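Side-chain contacts in tRNA (adenine(58)-N(1))-methyltransferase TrmI (Thermus thermophilus, PDB 2PWY), which catalyses the S-adenosyl-L-methionine-dependent methylation of adenosine 58 of tRNA at N1 and is required for growth at extreme temperatures: residues Thr65-Leu70 with Thr80-Ala85; Val100-Ala103 with Gly109-Leu112. All blocks are in the same frame, centred on the assembly; numbering follows the deposited sequence.

Contact 1 (Thr65-Leu70 with Thr80-Ala85). With SAH (S-adenosyl-L-homocysteine), chain E.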
loop_
_atom_site.group_PDB
_atom_site.type_symbol
_atom_site.label_atom_id
_atom_site.label_comp_id
_atom_site.label_asym_id
_atom_site.label_seq_id
_atom_site.Cartn_x
_atom_site.Cartn_y
_atom_site.Cartn_z
ATOM N N THR A 65 19.077 -16.156 9.070
ATOM C CA THR A 65 19.395 -15.199 8.028
ATOM C C THR A 65 19.715 -13.850 8.685
ATOM O O THR A 65 19.392 -13.626 9.863
ATOM C CB THR A 65 18.220 -15.004 7.067
ATOM O OG1 THR A 65 17.115 -14.421 7.779
ATOM C CG2 THR A 65 17.783 -16.346 6.447
ATOM N N LEU A 66 20.335 -12.942 7.928
ATOM C CA LEU A 66 20.616 -11.615 8.462
ATOM C C LEU A 66 19.316 -10.904 8.883
ATOM O O LEU A 66 19.281 -10.240 9.917
ATOM C CB LEU A 66 21.430 -10.792 7.458
ATOM C CG LEU A 66 21.808 -9.369 7.881
ATOM C CD1 LEU A 66 22.546 -9.354 9.226
ATOM C CD2 LEU A 66 22.640 -8.689 6.806
ATOM N N GLU A 67 18.250 -11.071 8.089
ATOM C CA GLU A 67 16.926 -10.577 8.462
ATOM C C GLU A 67 16.501 -11.126 9.835
ATOM O O GLU A 67 16.133 -10.363 10.726
ATOM C CB GLU A 67 15.899 -10.947 7.392
ATOM C CG GLU A 67 14.477 -10.485 7.719
ATOM C CD GLU A 67 13.484 -10.886 6.646
ATOM O OE1 GLU A 67 13.768 -11.849 5.890
ATOM O OE2 GLU A 67 12.430 -10.216 6.552
ATOM N N GLU A 68 16.572 -12.445 10.013
ATOM C CA GLU A 68 16.173 -13.075 11.287
ATOM C C GLU A 68 17.024 -12.582 12.449
ATOM O O GLU A 68 16.513 -12.315 13.536
ATOM C CB GLU A 68 16.239 -14.595 11.192
ATOM C CG GLU A 68 15.110 -15.167 10.336
ATOM C CD GLU A 68 15.273 -16.644 10.002
ATOM O OE1 GLU A 68 16.422 -17.133 9.904
ATOM O OE2 GLU A 68 14.233 -17.304 9.801
ATOM N N TYR A 69 18.322 -12.455 12.202
ATOM C CA TYR A 69 19.251 -11.968 13.203
ATOM C C TYR A 69 18.916 -10.542 13.666
ATOM O O TYR A 69 18.826 -10.296 14.873
ATOM C CB TYR A 69 20.678 -12.042 12.663
ATOM C CG TYR A 69 21.721 -11.728 13.693
ATOM C CD1 TYR A 69 21.897 -12.552 14.810
ATOM C CD2 TYR A 69 22.528 -10.613 13.563
ATOM C CE1 TYR A 69 22.881 -12.262 15.778
ATOM C CE2 TYR A 69 23.507 -10.308 14.521
ATOM C CZ TYR A 69 23.676 -11.136 15.621
ATOM O OH TYR A 69 24.644 -10.826 16.555
ATOM N N LEU A 70 18.752 -9.604 12.727
ATOM C CA LEU A 70 18.377 -8.235 13.105
ATOM C C LEU A 70 17.119 -8.177 13.953
ATOM O O LEU A 70 17.028 -7.376 14.881
ATOM C CB LEU A 70 18.193 -7.321 11.887
ATOM C CG LEU A 70 19.359 -6.409 11.570
ATOM C CD1 LEU A 70 20.508 -7.250 11.018
ATOM C CD2 LEU A 70 18.950 -5.312 10.593
ATOM N N THR A 80 17.732 -0.592 12.198
ATOM C CA THR A 80 17.049 -0.411 10.923
ATOM C C THR A 80 16.312 -1.704 10.567
ATOM O O THR A 80 16.869 -2.796 10.711
ATOM C CB THR A 80 18.081 -0.104 9.825
ATOM O OG1 THR A 80 18.910 0.993 10.245
ATOM C CG2 THR A 80 17.409 0.231 8.498
ATOM N N TYR A 81 15.063 -1.603 10.113
ATOM C CA TYR A 81 14.362 -2.820 9.710
ATOM C C TYR A 81 14.990 -3.412 8.452
ATOM O O TYR A 81 15.467 -2.678 7.592
ATOM C CB TYR A 81 12.863 -2.564 9.522
ATOM C CG TYR A 81 12.136 -2.442 10.850
ATOM C CD1 TYR A 81 11.355 -3.487 11.346
ATOM C CD2 TYR A 81 12.251 -1.281 11.615
ATOM C CE1 TYR A 81 10.697 -3.369 12.582
ATOM C CE2 TYR A 81 11.611 -1.153 12.832
ATOM C CZ TYR A 81 10.830 -2.192 13.309
ATOM O OH TYR A 81 10.197 -2.035 14.527
ATOM N N PRO A 82 15.002 -4.751 8.342
ATOM C CA PRO A 82 15.559 -5.422 7.164
ATOM C C PRO A 82 15.065 -4.911 5.803
ATOM O O PRO A 82 15.871 -4.733 4.911
ATOM C CB PRO A 82 15.178 -6.893 7.402
ATOM C CG PRO A 82 15.214 -7.011 8.869
ATOM C CD PRO A 82 14.523 -5.741 9.326
ATOM N N LYS A 83 13.772 -4.638 5.641
ATOM C CA LYS A 83 13.284 -4.155 4.344
ATOM C C LYS A 83 13.958 -2.830 3.960
ATOM O O LYS A 83 14.228 -2.547 2.781
ATOM C CB LYS A 83 11.760 -3.998 4.365
ATOM C CG LYS A 83 11.240 -2.883 5.267
ATOM C CD LYS A 83 9.717 -2.795 5.217
ATOM C CE LYS A 83 9.236 -1.675 6.155
ATOM N NZ LYS A 83 9.629 -0.305 5.701
ATOM N N ASP A 84 14.210 -2.010 4.972
ATOM C CA ASP A 84 14.793 -0.688 4.761
ATOM C C ASP A 84 16.296 -0.762 4.550
ATOM O O ASP A 84 16.832 -0.055 3.698
ATOM C CB ASP A 84 14.454 0.216 5.949
ATOM C CG ASP A 84 12.948 0.332 6.175
ATOM O OD1 ASP A 84 12.242 0.608 5.193
ATOM O OD2 ASP A 84 12.490 0.119 7.314
ATOM N N ALA A 85 16.975 -1.610 5.317
ATOM C CA ALA A 85 18.432 -1.767 5.186
ATOM C C ALA A 85 18.767 -2.335 3.800
ATOM O O ALA A 85 19.687 -1.864 3.129
ATOM C CB ALA A 85 18.981 -2.646 6.293
HETATM N N SAH E . 20.976 1.805 12.002
HETATM C CA SAH E . 21.272 1.374 13.407
HETATM C CB SAH E . 20.391 2.118 14.403
HETATM C CG SAH E . 20.825 3.574 14.593
HETATM S SD SAH E . 19.910 4.314 15.972
HETATM C C SAH E . 21.075 -0.126 13.504
HETATM O O SAH E . 20.613 -0.753 12.538
HETATM O OXT SAH E . 21.392 -0.735 14.532
HETATM C "C5'" SAH E . 20.714 5.935 15.884
HETATM C "C4'" SAH E . 22.078 5.942 16.582
HETATM O "O4'" SAH E . 22.806 7.072 16.149
HETATM C "C3'" SAH E . 22.030 6.031 18.113
HETATM O "O3'" SAH E . 22.816 4.968 18.643
HETATM C "C2'" SAH E . 22.629 7.400 18.439
HETATM O "O2'" SAH E . 23.418 7.411 19.607
HETATM C "C1'" SAH E . 23.521 7.635 17.246
HETATM N N9 SAH E . 23.775 9.024 16.831
HETATM C C8 SAH E . 22.853 10.021 16.678
HETATM N N7 SAH E . 23.504 11.105 16.198
HETATM C C5 SAH E . 24.806 10.805 15.997
HETATM C C6 SAH E . 25.895 11.546 15.523
HETATM N N6 SAH E . 25.753 12.825 15.139
HETATM N N1 SAH E . 27.130 10.915 15.450
HETATM C C2 SAH E . 27.286 9.608 15.843
HETATM N N3 SAH E . 26.204 8.894 16.319
HETATM C C4 SAH E . 24.988 9.486 16.390
#

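Contact 2 (Val100-Ala103 with Gly109-Leu112). With SAH (S-adenosyl-L-homocysteine), chain E.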
loop_
_atom_site.group_PDB
_atom_site.type_symbol
_atom_site.label_atom_id
_atom_site.label_comp_id
_atom_site.label_asym_id
_atom_site.label_seq_id
_atom_site.Cartn_x
_atom_site.Cartn_y
_atom_site.Cartn_z
ATOM N N VAL A 100 32.064 2.938 2.608
ATOM C CA VAL A 100 30.813 3.582 2.997
ATOM C C VAL A 100 30.907 4.156 4.408
ATOM O O VAL A 100 31.399 3.498 5.322
ATOM C CB VAL A 100 29.598 2.617 2.838
ATOM C CG1 VAL A 100 29.750 1.348 3.708
ATOM C CG2 VAL A 100 28.284 3.338 3.135
ATOM N N LEU A 101 30.428 5.387 4.553
ATOM C CA LEU A 101 30.403 6.073 5.840
ATOM C C LEU A 101 29.036 5.846 6.480
ATOM O O LEU A 101 28.006 5.979 5.810
ATOM C CB LEU A 101 30.632 7.569 5.624
ATOM C CG LEU A 101 30.782 8.459 6.860
ATOM C CD1 LEU A 101 32.041 8.118 7.659
ATOM C CD2 LEU A 101 30.771 9.946 6.404
ATOM N N GLU A 102 29.033 5.526 7.774
ATOM C CA GLU A 102 27.789 5.279 8.493
ATOM C C GLU A 102 27.723 6.006 9.823
ATOM O O GLU A 102 28.695 6.019 10.575
ATOM C CB GLU A 102 27.599 3.772 8.775
ATOM C CG GLU A 102 26.313 3.484 9.561
ATOM C CD GLU A 102 26.188 2.051 10.094
ATOM O OE1 GLU A 102 27.208 1.426 10.470
ATOM O OE2 GLU A 102 25.037 1.551 10.139
ATOM N N ALA A 103 26.564 6.587 10.119
ATOM C CA ALA A 103 26.245 7.005 11.495
ATOM C C ALA A 103 24.720 7.004 11.684
ATOM O O ALA A 103 23.997 7.300 10.735
ATOM C CB ALA A 103 26.825 8.399 11.786
ATOM N N GLY A 109 22.698 -3.217 13.114
ATOM C CA GLY A 109 21.847 -3.887 12.125
ATOM C C GLY A 109 22.181 -3.435 10.716
ATOM O O GLY A 109 22.530 -4.251 9.862
ATOM N N LEU A 110 22.074 -2.131 10.471
ATOM C CA LEU A 110 22.444 -1.585 9.158
ATOM C C LEU A 110 23.931 -1.855 8.869
ATOM O O LEU A 110 24.303 -2.170 7.739
ATOM C CB LEU A 110 22.106 -0.090 9.082
ATOM C CG LEU A 110 22.402 0.585 7.735
ATOM C CD1 LEU A 110 21.755 -0.168 6.581
ATOM C CD2 LEU A 110 22.027 2.089 7.748
ATOM N N THR A 111 24.771 -1.763 9.902
ATOM C CA THR A 111 26.202 -2.054 9.759
ATOM C C THR A 111 26.435 -3.402 9.077
ATOM O O THR A 111 27.263 -3.509 8.171
ATOM C CB THR A 111 26.942 -2.035 11.112
ATOM O OG1 THR A 111 26.604 -0.831 11.821
ATOM C CG2 THR A 111 28.458 -2.100 10.873
ATOM N N LEU A 112 25.691 -4.421 9.506
ATOM C CA LEU A 112 25.830 -5.750 8.921
ATOM C C LEU A 112 25.456 -5.789 7.439
ATOM O O LEU A 112 26.167 -6.405 6.634
ATOM C CB LEU A 112 25.026 -6.764 9.741
ATOM C CG LEU A 112 25.683 -7.151 11.078
ATOM C CD1 LEU A 112 24.657 -7.816 11.983
ATOM C CD2 LEU A 112 26.927 -8.069 10.867
HETATM N N SAH E . 20.976 1.805 12.002
HETATM C CA SAH E . 21.272 1.374 13.407
HETATM C CB SAH E . 20.391 2.118 14.403
HETATM C CG SAH E . 20.825 3.574 14.593
HETATM S SD SAH E . 19.910 4.314 15.972
HETATM C C SAH E . 21.075 -0.126 13.504
HETATM O O SAH E . 20.613 -0.753 12.538
HETATM O OXT SAH E . 21.392 -0.735 14.532
HETATM C "C5'" SAH E . 20.714 5.935 15.884
HETATM C "C4'" SAH E . 22.078 5.942 16.582
HETATM O "O4'" SAH E . 22.806 7.072 16.149
HETATM C "C3'" SAH E . 22.030 6.031 18.113
HETATM O "O3'" SAH E . 22.816 4.968 18.643
HETATM C "C2'" SAH E . 22.629 7.400 18.439
HETATM O "O2'" SAH E . 23.418 7.411 19.607
HETATM C "C1'" SAH E . 23.521 7.635 17.246
HETATM N N9 SAH E . 23.775 9.024 16.831
HETATM C C8 SAH E . 22.853 10.021 16.678
HETATM N N7 SAH E . 23.504 11.105 16.198
HETATM C C5 SAH E . 24.806 10.805 15.997
HETATM C C6 SAH E . 25.895 11.546 15.523
HETATM N N6 SAH E . 25.753 12.825 15.139
HETATM N N1 SAH E . 27.130 10.915 15.450
HETATM C C2 SAH E . 27.286 9.608 15.843
HETATM N N3 SAH E . 26.204 8.894 16.319
HETATM C C4 SAH E . 24.988 9.486 16.390
HETATM O O HOH W 1 23.792 0.096 12.017
#

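Contact 1 (Thr65-Leu70 with Thr80-Ala85)
Glu-67 CG meets the CB-CG edge of the Pro-82 ring, 3.7 Å from each of those two atoms, and its stem crosses that edge at about a right angle. With CG anti to the backbone N (chi1 179°) and the chain extended beyond it, the carboxylate is carried past the proline to a salt bridge with Arg-220 of the second subunit. Leu-70 CB faces Pro-82 CG at 4.3 Å, while its branch CD2 comes to 3.3 Å from the carbonyl O of Thr-80. No hydrogen bond crosses between the segments; the join is van der Waals contact, one of its members a methyl against a carbonyl oxygen. It sets one side of helix 66-72 against the start of helix 82-91, ahead of the first strand, 99-103, of the Rossmann-like methyltransferase core. The start of the first helix is closed by a capping box: Glu-68 N donates to Thr-65 OG1 (3.0 Å), and Thr-65 N to Glu-68 OE1 (2.9 Å), the latter on the anti side and 22° out of the carboxylate plane. Thr-80 N donates to the S-adenosyl-L-homocysteine carboxylate O at 2.9 Å and its OG1 accepts from the ligand amino N at 2.8 Å; Asp-173 also hydrogen-bonds that hydroxyl.

Contact 2 (Val100-Ala103 with Gly109-Leu112)
A buried carboxylate, that of Glu-102, spans from the strand to the first turn of the helix and divides its two oxygens between a hydroxyl and a water. OE1 receives the hydroxyl of Thr-111 through its syn lone pair, with Thr-111 OG1 2.7 Å away. OE2 accepts from a water at 2.7 Å, and that same water accepts from Thr-111 N at 3.0 Å, so one threonine is tied to the carboxylate both directly and through solvent. With chi1 at 179° and the chain straight beyond CG, the Glu-102 carboxylate is pushed out to the helix, where the side chain crosses that of Thr-111 at about a right angle. Leu-110 packs its CB against Glu-102 OE2 at 3.5 Å. The helix start serves the ligand with its backbone: Gly-109 N donates to S-adenosyl-L-homocysteine OXT at 3.1 Å, and Leu-110 N to its O at 2.9 Å. The bare Gly-109 CA lies 3.4 Å from that ligand O. This strand-turn-helix with a glycine-rich turn fits the cofactor-binding motif of class I methyltransferases. Strand 99-103 runs parallel between strands 123-128 and 167-173; Ser-126 of the former also hydrogen-bonds Glu-102 OE1, and helix 109-118 leads on to that strand in a beta-alpha-beta unit.

With centres 13 Å apart, contact 1 and contact 2 come in series along the chain, helix 82-91 leading into strand 99-103, and meet at the amino-acid end of S-adenosyl-L-homocysteine. The ligand carboxylate O is shared, since residues 80-85 and 109-112 each direct a backbone N-H to it. Beside it, Thr-80 OG1 packs 3.6 Å from Leu-110 CB. Leu-70 CD2 makes a separate contact, 3.6 Å from Gly-109 CA. Further from the ligand, Leu-66 CD1 reaches Leu-112 CB at 3.6 Å and Ala-85 CB reaches Leu-110 CD1 at 3.7 Å, so both helices of contact 1 lean on helix 109-118. Glu-128, His-133 and Glu-158 supply further hydrogen bonds to the ligand.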